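Local coordinates for glycerol dehydratase (Clostridium butyricum, PDB 1R9D), which probably dehydrates glycerol without vitamin B12, as a lyase of the glycyl radical family related to pyruvate formate-lyase, at residues K258-A263 with Q308-C313; R221-A226 with I248-S253. All blocks are in the same frame, centred on the assembly; numbering follows the deposited sequence.

Contact 1 (K258-A263 with Q308-C313); sequences KSFYEA and QELIDC
Leu310 wedges both methyls against two aromatic side chains. CD2 meets Tyr261, and CD1 touches both Tyr261 and Phe260. The CH-pi part is with Tyr261. CD2 of Leu310 sits over one face of the ring, 4.0 Å from the centroid of the Tyr261 ring and 16° off its normal. It is shifted toward the CE1 rim. CD1 of Leu310 lies nearer the backbone, 3.9 Å from Tyr261 CG. The other apolar contacts involve Phe260. CD2 of Phe260 comes within 4.1 Å of Leu310 CD1. At the far end of the ring, Ile311 CG1 meets the edge in plane, 4.0 Å from Phe260 CZ. With chi1 at -168°, the Phe260 ring swings away from its own backbone N and extends toward Ile311.

No hydrogen bond crosses between the segments. The polar part lies within 258-263, where Ser259 and Glu262 form a capping box. Glu262 OE2 accepts from Ser259 N at 3.2 Å and also from Lys258 N. The return bond from Glu262 N to Ser259 OG is weak. Tyr261 OH is held by Leu71 O.

The contact packs the first turn of helix 260-277 on helix 304-317. Helix 236-252 touches Tyr261, and helices 11-22 and 357-369 border helix 304-317.

Contact 2 (R221-A226 with I248-S253); sequences RYAKKA and ICSKVS
Ala223 sets its methyl against Cys249 and Ser250 of the facing helix. Its CB is 3.8 Å from Cys249 CB. The same methyl lies 3.4 Å from Ser250 OG. This is packing of a methyl against a hydroxyl, and no hydrogen bond joins the two segments. Ser250 OG is bonded instead to Ala246 O, one turn back in its own helix. Its first torsion (chi1 -73°) puts OG beside the backbone N and allows that bond.

Cys249 adds a second apolar touch. Its SG stands 4.2 Å from Tyr222 CB, so the sulfur meets the root of the tyrosine and not its ring. The ring leads away from 248-253. Tyr222 OH is hydrogen-bonded to Tyr218 OH and Ser75 N, and the two tyrosine rings meet edge-to-face. Cys249 also touches Val219, Val73 and Phe269, which bury it further.

Small residues let the backbones come close. The CA atoms of Ala223 and Cys249 are 5.1 Å apart. The helix axes of the two short segments approach to 8.2 Å, at 163° between their directions. At the end of 248-253, Ser253 OG donates to Ser250 O at 2.6 Å. The donor stands above the carbonyl plane, 48° out of it.

Two long helices that follow each other in the chain and run nearly antiparallel make this a helical hairpin. The centre of the contact lies about 31 Å from the centre of the chain, toward its periphery. Both arms lie in the pyruvate formate lyase-like part of the protein.

In the fold
Going from the N terminus, helix 197-230 is the first of these elements, and a short turn leads into helix 236-252. Contact 2 closes this hairpin. A short linker then leads to helix 260-277, and contact 1 begins at its N-terminal end. Contact 1 closes a longer, largely helical excursion through helix 288-298 to helix 304-317. The two loops are in series and neither encloses the other. The centres of contact 1 and contact 2 are about 15 Å apart, on the same side of the chain's centre. They are joined directly by a salt bridge of 2.8 Å between Lys251 NZ and Glu262 OE2, and Ile248 packs on Tyr261. Together they link the hairpin, through helix 260-277, to helix 304-317.

Contact 1 (K258-A263 with Q308-C313)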
ATOM      1  N   LYS A 258     -27.057   2.200  30.275  1.00 35.33           N
ATOM      2  CA  LYS A 258     -27.894   1.428  31.184  1.00 36.24           C
ATOM      3  C   LYS A 258     -29.333   1.922  31.047  1.00 35.57           C
ATOM      4  O   LYS A 258     -30.243   1.154  30.727  1.00 36.22           O
ATOM      5  CB  LYS A 258     -27.409   1.617  32.624  1.00 39.02           C
ATOM      6  CG  LYS A 258     -28.282   0.965  33.691  1.00 42.40           C
ATOM      7  CD  LYS A 258     -28.111  -0.546  33.738  1.00 45.24           C
ATOM      8  CE  LYS A 258     -28.861  -1.136  34.928  1.00 46.20           C
ATOM      9  NZ  LYS A 258     -28.671  -2.611  35.045  1.00 47.95           N
ATOM     10  N   SER A 259     -29.529   3.214  31.278  1.00 34.11           N
ATOM     11  CA  SER A 259     -30.853   3.820  31.190  1.00 32.89           C
ATOM     12  C   SER A 259     -31.131   4.293  29.765  1.00 32.20           C
ATOM     13  O   SER A 259     -30.237   4.290  28.917  1.00 31.19           O
ATOM     14  CB  SER A 259     -30.935   5.017  32.132  1.00 32.55           C
ATOM     15  OG  SER A 259     -30.095   6.058  31.671  1.00 30.80           O
ATOM     16  N   PHE A 260     -32.365   4.719  29.512  1.00 32.15           N
ATOM     17  CA  PHE A 260     -32.741   5.192  28.183  1.00 31.58           C
ATOM     18  C   PHE A 260     -32.022   6.487  27.807  1.00 31.37           C
ATOM     19  O   PHE A 260     -31.561   6.640  26.677  1.00 30.77           O
ATOM     20  CB  PHE A 260     -34.259   5.394  28.093  1.00 31.92           C
ATOM     21  CG  PHE A 260     -34.761   5.609  26.688  1.00 31.93           C
ATOM     22  CD1 PHE A 260     -34.707   4.577  25.752  1.00 32.47           C
ATOM     23  CD2 PHE A 260     -35.274   6.840  26.297  1.00 31.77           C
ATOM     24  CE1 PHE A 260     -35.155   4.771  24.446  1.00 32.20           C
ATOM     25  CE2 PHE A 260     -35.728   7.048  24.989  1.00 32.71           C
ATOM     26  CZ  PHE A 260     -35.668   6.009  24.062  1.00 32.35           C
ATOM     27  N   TYR A 261     -31.919   7.420  28.751  1.00 30.63           N
ATOM     28  CA  TYR A 261     -31.250   8.689  28.481  1.00 30.04           C
ATOM     29  C   TYR A 261     -29.800   8.401  28.081  1.00 29.69           C
ATOM     30  O   TYR A 261     -29.279   8.986  27.133  1.00 29.35           O
ATOM     31  CB  TYR A 261     -31.284   9.580  29.733  1.00 30.37           C
ATOM     32  CG  TYR A 261     -31.073  11.071  29.499  1.00 29.83           C
ATOM     33  CD1 TYR A 261     -30.389  11.549  28.381  1.00 28.69           C
ATOM     34  CD2 TYR A 261     -31.506  12.001  30.448  1.00 29.01           C
ATOM     35  CE1 TYR A 261     -30.140  12.911  28.216  1.00 29.52           C
ATOM     36  CE2 TYR A 261     -31.261  13.358  30.294  1.00 29.17           C
ATOM     37  CZ  TYR A 261     -30.579  13.809  29.182  1.00 29.44           C
ATOM     38  OH  TYR A 261     -30.322  15.155  29.052  1.00 29.48           O
ATOM     39  N   GLU A 262     -29.155   7.495  28.811  1.00 29.63           N
ATOM     40  CA  GLU A 262     -27.772   7.123  28.526  1.00 29.97           C
ATOM     41  C   GLU A 262     -27.650   6.502  27.134  1.00 29.39           C
ATOM     42  O   GLU A 262     -26.698   6.781  26.408  1.00 28.45           O
ATOM     43  CB  GLU A 262     -27.253   6.138  29.578  1.00 31.55           C
ATOM     44  CG  GLU A 262     -27.006   6.771  30.946  1.00 34.39           C
ATOM     45  CD  GLU A 262     -26.686   5.750  32.024  1.00 36.34           C
ATOM     46  OE1 GLU A 262     -26.443   6.166  33.181  1.00 36.69           O
ATOM     47  OE2 GLU A 262     -26.684   4.534  31.721  1.00 36.94           O
ATOM     48  N   ALA A 263     -28.614   5.663  26.767  1.00 29.00           N
ATOM     49  CA  ALA A 263     -28.600   5.024  25.451  1.00 28.71           C
ATOM     50  C   ALA A 263     -28.751   6.078  24.351  1.00 28.86           C
ATOM     51  O   ALA A 263     -28.048   6.035  23.340  1.00 28.28           O
ATOM     52  CB  ALA A 263     -29.720   3.991  25.356  1.00 29.74           C
ATOM     53  N   GLN A 308     -40.185  10.210  24.908  1.00 30.02           N
ATOM     54  CA  GLN A 308     -40.548  10.783  23.620  1.00 29.68           C
ATOM     55  C   GLN A 308     -39.806  12.093  23.367  1.00 29.54           C
ATOM     56  O   GLN A 308     -39.395  12.364  22.243  1.00 30.56           O
ATOM     57  CB  GLN A 308     -42.058  11.022  23.537  1.00 29.30           C
ATOM     58  CG  GLN A 308     -42.521  11.559  22.185  1.00 29.66           C
ATOM     59  CD  GLN A 308     -42.349  10.549  21.053  1.00 29.01           C
ATOM     60  OE1 GLN A 308     -42.886   9.444  21.106  1.00 30.19           O
ATOM     61  NE2 GLN A 308     -41.602  10.935  20.023  1.00 29.25           N
ATOM     62  N   GLU A 309     -39.629  12.909  24.401  1.00 29.13           N
ATOM     63  CA  GLU A 309     -38.917  14.176  24.225  1.00 28.28           C
ATOM     64  C   GLU A 309     -37.453  13.923  23.852  1.00 27.67           C
ATOM     65  O   GLU A 309     -36.874  14.657  23.053  1.00 26.97           O
ATOM     66  CB  GLU A 309     -39.006  15.035  25.501  1.00 29.22           C
ATOM     67  CG  GLU A 309     -38.324  16.401  25.392  1.00 31.49           C
ATOM     68  CD  GLU A 309     -38.588  17.301  26.599  1.00 32.95           C
ATOM     69  OE1 GLU A 309     -38.657  16.781  27.730  1.00 34.18           O
ATOM     70  OE2 GLU A 309     -38.713  18.534  26.418  1.00 34.17           O
ATOM     71  N   LEU A 310     -36.859  12.877  24.420  1.00 28.08           N
ATOM     72  CA  LEU A 310     -35.468  12.540  24.120  1.00 28.81           C
ATOM     73  C   LEU A 310     -35.330  12.086  22.668  1.00 29.03           C
ATOM     74  O   LEU A 310     -34.359  12.426  21.982  1.00 28.47           O
ATOM     75  CB  LEU A 310     -34.974  11.440  25.062  1.00 29.60           C
ATOM     76  CG  LEU A 310     -34.728  11.878  26.511  1.00 29.48           C
ATOM     77  CD1 LEU A 310     -34.369  10.676  27.361  1.00 29.78           C
ATOM     78  CD2 LEU A 310     -33.612  12.912  26.542  1.00 29.97           C
ATOM     79  N   ILE A 311     -36.302  11.309  22.203  1.00 28.15           N
ATOM     80  CA  ILE A 311     -36.284  10.847  20.821  1.00 29.18           C
ATOM     81  C   ILE A 311     -36.432  12.073  19.916  1.00 28.86           C
ATOM     82  O   ILE A 311     -35.753  12.188  18.897  1.00 27.40           O
ATOM     83  CB  ILE A 311     -37.418   9.818  20.569  1.00 29.33           C
ATOM     84  CG1 ILE A 311     -37.115   8.534  21.349  1.00 30.72           C
ATOM     85  CG2 ILE A 311     -37.542   9.510  19.078  1.00 30.29           C
ATOM     86  CD1 ILE A 311     -38.145   7.427  21.170  1.00 31.80           C
ATOM     87  N   ASP A 312     -37.301  13.006  20.302  1.00 29.39           N
ATOM     88  CA  ASP A 312     -37.486  14.219  19.514  1.00 29.00           C
ATOM     89  C   ASP A 312     -36.172  14.990  19.420  1.00 28.79           C
ATOM     90  O   ASP A 312     -35.851  15.556  18.374  1.00 27.73           O
ATOM     91  CB  ASP A 312     -38.561  15.125  20.132  1.00 30.65           C
ATOM     92  CG  ASP A 312     -39.953  14.512  20.086  1.00 32.36           C
ATOM     93  OD1 ASP A 312     -40.177  13.576  19.285  1.00 31.81           O
ATOM     94  OD2 ASP A 312     -40.831  14.979  20.848  1.00 32.61           O
ATOM     95  N   CYS A 313     -35.410  15.019  20.512  1.00 29.18           N
ATOM     96  CA  CYS A 313     -34.132  15.721  20.505  1.00 29.02           C
ATOM     97  C   CYS A 313     -33.159  15.062  19.534  1.00 28.89           C
ATOM     98  O   CYS A 313     -32.403  15.749  18.850  1.00 28.98           O
ATOM     99  CB  CYS A 313     -33.522  15.754  21.907  1.00 30.08           C
ATOM    100  SG  CYS A 313     -34.345  16.929  23.018  1.00 33.25           S
TER

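Contact 2 (R221-A226 with I248-S253)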
ATOM      1  N   ARG A 221     -15.033  15.874  27.096  1.00 32.44           N
ATOM      2  CA  ARG A 221     -14.956  17.315  26.894  1.00 33.48           C
ATOM      3  C   ARG A 221     -16.348  17.927  27.040  1.00 33.95           C
ATOM      4  O   ARG A 221     -16.486  19.059  27.508  1.00 34.25           O
ATOM      5  CB  ARG A 221     -14.385  17.641  25.511  1.00 32.28           C
ATOM      6  CG  ARG A 221     -12.909  17.292  25.349  1.00 32.24           C
ATOM      7  CD  ARG A 221     -12.396  17.705  23.979  1.00 31.97           C
ATOM      8  NE  ARG A 221     -12.480  19.148  23.780  1.00 31.20           N
ATOM      9  CZ  ARG A 221     -12.500  19.739  22.588  1.00 32.01           C
ATOM     10  NH1 ARG A 221     -12.444  19.008  21.481  1.00 30.83           N
ATOM     11  NH2 ARG A 221     -12.587  21.059  22.500  1.00 32.02           N
ATOM     12  N   TYR A 222     -17.378  17.184  26.637  1.00 34.13           N
ATOM     13  CA  TYR A 222     -18.747  17.680  26.760  1.00 34.43           C
ATOM     14  C   TYR A 222     -19.202  17.603  28.208  1.00 34.95           C
ATOM     15  O   TYR A 222     -19.975  18.446  28.668  1.00 34.73           O
ATOM     16  CB  TYR A 222     -19.720  16.884  25.877  1.00 33.40           C
ATOM     17  CG  TYR A 222     -19.740  17.345  24.440  1.00 32.62           C
ATOM     18  CD1 TYR A 222     -18.861  16.804  23.504  1.00 32.34           C
ATOM     19  CD2 TYR A 222     -20.600  18.366  24.027  1.00 32.28           C
ATOM     20  CE1 TYR A 222     -18.833  17.267  22.194  1.00 32.16           C
ATOM     21  CE2 TYR A 222     -20.579  18.840  22.714  1.00 31.93           C
ATOM     22  CZ  TYR A 222     -19.691  18.283  21.807  1.00 31.98           C
ATOM     23  OH  TYR A 222     -19.645  18.744  20.515  1.00 32.98           O
ATOM     24  N   ALA A 223     -18.722  16.592  28.924  1.00 35.11           N
ATOM     25  CA  ALA A 223     -19.081  16.432  30.327  1.00 36.41           C
ATOM     26  C   ALA A 223     -18.576  17.647  31.103  1.00 37.26           C
ATOM     27  O   ALA A 223     -19.275  18.181  31.967  1.00 37.17           O
ATOM     28  CB  ALA A 223     -18.470  15.153  30.884  1.00 36.08           C
ATOM     29  N   LYS A 224     -17.363  18.083  30.779  1.00 38.21           N
ATOM     30  CA  LYS A 224     -16.755  19.237  31.430  1.00 39.40           C
ATOM     31  C   LYS A 224     -17.446  20.525  30.994  1.00 39.97           C
ATOM     32  O   LYS A 224     -17.672  21.427  31.804  1.00 39.74           O
ATOM     33  CB  LYS A 224     -15.265  19.320  31.086  1.00 40.78           C
ATOM     34  CG  LYS A 224     -14.574  20.534  31.677  1.00 42.84           C
ATOM     35  CD  LYS A 224     -13.198  20.749  31.077  1.00 45.13           C
ATOM     36  CE  LYS A 224     -12.601  22.069  31.556  1.00 46.84           C
ATOM     37  NZ  LYS A 224     -11.338  22.410  30.845  1.00 48.40           N
ATOM     38  N   LYS A 225     -17.773  20.609  29.708  1.00 40.16           N
ATOM     39  CA  LYS A 225     -18.448  21.780  29.160  1.00 40.40           C
ATOM     40  C   LYS A 225     -19.793  21.979  29.855  1.00 40.29           C
ATOM     41  O   LYS A 225     -20.164  23.101  30.204  1.00 40.27           O
ATOM     42  CB  LYS A 225     -18.678  21.592  27.663  1.00 41.25           C
ATOM     43  CG  LYS A 225     -19.198  22.821  26.942  1.00 42.84           C
ATOM     44  CD  LYS A 225     -18.091  23.831  26.726  1.00 44.97           C
ATOM     45  CE  LYS A 225     -18.543  24.960  25.819  1.00 46.40           C
ATOM     46  NZ  LYS A 225     -17.416  25.871  25.478  1.00 47.64           N
ATOM     47  N   ALA A 226     -20.517  20.881  30.050  1.00 39.69           N
ATOM     48  CA  ALA A 226     -21.826  20.914  30.696  1.00 40.56           C
ATOM     49  C   ALA A 226     -21.772  21.533  32.095  1.00 41.05           C
ATOM     50  O   ALA A 226     -22.506  22.479  32.385  1.00 40.82           O
ATOM     51  CB  ALA A 226     -22.406  19.504  30.770  1.00 39.18           C
ATOM     52  N   ILE A 248     -24.274  12.041  32.674  1.00 34.42           N
ATOM     53  CA  ILE A 248     -24.454  11.021  31.649  1.00 34.51           C
ATOM     54  C   ILE A 248     -23.250  10.925  30.722  1.00 34.03           C
ATOM     55  O   ILE A 248     -22.792   9.825  30.412  1.00 34.00           O
ATOM     56  CB  ILE A 248     -25.733  11.294  30.827  1.00 33.53           C
ATOM     57  CG1 ILE A 248     -26.956  11.108  31.725  1.00 34.32           C
ATOM     58  CG2 ILE A 248     -25.810  10.348  29.638  1.00 34.11           C
ATOM     59  CD1 ILE A 248     -28.261  11.411  31.052  1.00 34.18           C
ATOM     60  N   CYS A 249     -22.735  12.069  30.284  1.00 33.80           N
ATOM     61  CA  CYS A 249     -21.576  12.075  29.397  1.00 34.88           C
ATOM     62  C   CYS A 249     -20.364  11.442  30.082  1.00 36.00           C
ATOM     63  O   CYS A 249     -19.588  10.726  29.449  1.00 35.83           O
ATOM     64  CB  CYS A 249     -21.239  13.503  28.957  1.00 34.27           C
ATOM     65  SG  CYS A 249     -22.400  14.227  27.768  1.00 33.54           S
ATOM     66  N   SER A 250     -20.205  11.700  31.377  1.00 36.38           N
ATOM     67  CA  SER A 250     -19.082  11.133  32.114  1.00 37.58           C
ATOM     68  C   SER A 250     -19.135   9.612  32.144  1.00 37.48           C
ATOM     69  O   SER A 250     -18.100   8.949  32.067  1.00 38.65           O
ATOM     70  CB  SER A 250     -19.050  11.673  33.547  1.00 37.56           C
ATOM     71  OG  SER A 250     -18.613  13.021  33.560  1.00 39.01           O
ATOM     72  N   LYS A 251     -20.335   9.056  32.258  1.00 37.18           N
ATOM     73  CA  LYS A 251     -20.480   7.608  32.291  1.00 38.02           C
ATOM     74  C   LYS A 251     -20.306   6.956  30.917  1.00 37.93           C
ATOM     75  O   LYS A 251     -19.480   6.056  30.755  1.00 37.69           O
ATOM     76  CB  LYS A 251     -21.842   7.204  32.849  1.00 38.74           C
ATOM     77  CG  LYS A 251     -22.034   5.701  32.810  1.00 41.31           C
ATOM     78  CD  LYS A 251     -23.436   5.270  33.169  1.00 42.12           C
ATOM     79  CE  LYS A 251     -23.566   3.760  33.008  1.00 42.98           C
ATOM     80  NZ  LYS A 251     -24.910   3.262  33.403  1.00 44.76           N
ATOM     81  N   VAL A 252     -21.080   7.406  29.932  1.00 36.94           N
ATOM     82  CA  VAL A 252     -20.993   6.819  28.595  1.00 36.76           C
ATOM     83  C   VAL A 252     -19.746   7.227  27.821  1.00 36.95           C
ATOM     84  O   VAL A 252     -19.606   6.895  26.643  1.00 36.70           O
ATOM     85  CB  VAL A 252     -22.243   7.154  27.741  1.00 36.26           C
ATOM     86  CG1 VAL A 252     -23.495   6.703  28.470  1.00 35.59           C
ATOM     87  CG2 VAL A 252     -22.298   8.645  27.429  1.00 36.09           C
ATOM     88  N   SER A 253     -18.838   7.948  28.471  1.00 36.85           N
ATOM     89  CA  SER A 253     -17.611   8.353  27.802  1.00 37.47           C
ATOM     90  C   SER A 253     -16.870   7.085  27.384  1.00 37.63           C
ATOM     91  O   SER A 253     -16.272   7.033  26.310  1.00 38.77           O
ATOM     92  CB  SER A 253     -16.737   9.204  28.734  1.00 37.52           C
ATOM     93  OG  SER A 253     -16.543   8.571  29.987  1.00 39.76           O
TER